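Local coordinates for protein uracil-DNA glycosylase (Sulfolobus tokodaii str. 7, PDB 4ZBY) that belongs to the uracil-DNA glycosylase superfamily and carries an iron/sulfur cluster as well as a bound uracil, at residues A[118-121]-A[125-128]. Sequence-based numbering, arbitrary orientation.
Sequences IVTL and STKY
Ser125 and Thr126 set their hydroxyls over one face of the flat peptide joining Thr120 to Leu121. Ser125 OG stands above its nitrogen end, 3.3 Å from Leu121 N, and Thr126 OG1 above its oxygen end, 3.3 Å from Thr120 O; neither, at poor angles, is a hydrogen bond. The strand itself is held by backbone bonds, Thr120 pairing with Phe160 of the adjacent strand 155-162. The hydrogen bond between side chains runs from Thr120 OG1 to Thr126 OG1 (2.7 Å), the two crossing at about a right angle. With Thr120 OG1 lodged between backbone N and carbonyl carbon (chi1 53°), its methyl CG2 lies 3.9 Å from Ser125 O. Threonine suits both places, pairing a hydroxyl with a methyl for the buried surroundings; serine is slim enough to fit close to the strand, where its hydroxyl bonds Val40 O. A water accepts from Ser125 N and donates to Leu121 O, both at 2.9 Å. The contact joins a central parallel strand of the α/β fold, whose Leu121 lies near the uracil, to the following helix. Thr126 OG1 in turn donates to Gly122 O, a short hydrogen-bond chain that gives both buried hydroxyls a partner and probably helps hold the short turn into helix 123-133.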
loop_
_atom_site.group_PDB
_atom_site.type_symbol
_atom_site.label_atom_id
_atom_site.label_comp_id
_atom_site.label_asym_id
_atom_site.label_seq_id
_atom_site.Cartn_x
_atom_site.Cartn_y
_atom_site.Cartn_z
ATOM N N ILE A 118 0.370 7.969 -4.206
ATOM C CA ILE A 118 0.048 6.699 -3.574
ATOM C C ILE A 118 -0.004 5.626 -4.643
ATOM O O ILE A 118 -0.784 5.727 -5.586
ATOM C CB ILE A 118 -1.292 6.729 -2.832
ATOM C CG1 ILE A 118 -1.227 7.701 -1.652
ATOM C CG2 ILE A 118 -1.632 5.330 -2.323
ATOM C CD1 ILE A 118 -2.594 8.019 -1.045
ATOM N N VAL A 119 0.840 4.608 -4.504
ATOM C CA VAL A 119 0.784 3.458 -5.407
ATOM C C VAL A 119 -0.074 2.383 -4.750
ATOM O O VAL A 119 0.285 1.891 -3.676
ATOM C CB VAL A 119 2.198 2.911 -5.687
ATOM C CG1 VAL A 119 2.149 1.724 -6.621
ATOM C CG2 VAL A 119 3.077 4.023 -6.257
ATOM N N THR A 120 -1.216 2.066 -5.363
ATOM C CA THR A 120 -2.116 1.074 -4.769
ATOM C C THR A 120 -1.845 -0.239 -5.473
ATOM O O THR A 120 -2.174 -0.446 -6.649
ATOM C CB THR A 120 -3.620 1.460 -4.839
ATOM O OG1 THR A 120 -3.987 1.774 -6.176
ATOM C CG2 THR A 120 -3.917 2.697 -3.989
ATOM N N LEU A 121 -1.225 -1.130 -4.715
ATOM C CA LEU A 121 -0.782 -2.422 -5.212
ATOM C C LEU A 121 -1.911 -3.428 -5.079
ATOM O O LEU A 121 -2.152 -3.961 -3.988
ATOM C CB LEU A 121 0.453 -2.909 -4.420
ATOM C CG LEU A 121 1.689 -1.995 -4.400
ATOM C CD1 LEU A 121 2.650 -2.456 -3.282
ATOM C CD2 LEU A 121 2.371 -2.013 -5.775
ATOM N N SER A 125 -6.515 -2.590 -2.223
ATOM C CA SER A 125 -6.073 -1.261 -1.827
ATOM C C SER A 125 -6.581 -0.243 -2.844
ATOM O O SER A 125 -6.983 0.873 -2.480
ATOM C CB SER A 125 -4.540 -1.203 -1.701
ATOM O OG SER A 125 -3.957 -1.456 -2.960
ATOM N N THR A 126 -6.574 -0.618 -4.120
ATOM C CA THR A 126 -7.065 0.281 -5.157
ATOM C C THR A 126 -8.554 0.564 -4.968
ATOM O O THR A 126 -8.985 1.713 -4.991
ATOM C CB THR A 126 -6.835 -0.288 -6.581
ATOM O OG1 THR A 126 -5.432 -0.470 -6.791
ATOM C CG2 THR A 126 -7.373 0.668 -7.665
ATOM N N LYS A 127 -9.340 -0.484 -4.753
ATOM C CA LYS A 127 -10.756 -0.282 -4.508
ATOM C C LYS A 127 -11.011 0.598 -3.281
ATOM O O LYS A 127 -11.900 1.468 -3.315
ATOM C CB LYS A 127 -11.455 -1.641 -4.353
ATOM C CG LYS A 127 -12.958 -1.568 -4.159
ATOM C CD LYS A 127 -13.536 -2.983 -4.121
ATOM C CE LYS A 127 -15.037 -2.991 -4.390
ATOM N NZ LYS A 127 -15.770 -2.244 -3.336
ATOM N N TYR A 128 -10.238 0.394 -2.215
ATOM C CA TYR A 128 -10.414 1.182 -1.000
ATOM C C TYR A 128 -10.126 2.665 -1.265
ATOM O O TYR A 128 -10.936 3.544 -0.946
ATOM C CB TYR A 128 -9.498 0.687 0.158
ATOM C CG TYR A 128 -9.691 1.611 1.336
ATOM C CD1 TYR A 128 -8.772 2.606 1.635
ATOM C CD2 TYR A 128 -10.865 1.558 2.078
ATOM C CE1 TYR A 128 -9.012 3.509 2.670
ATOM C CE2 TYR A 128 -11.106 2.444 3.104
ATOM C CZ TYR A 128 -10.179 3.418 3.396
ATOM O OH TYR A 128 -10.445 4.284 4.435
HETATM O O HOH W 1 -4.516 -4.682 -2.568
#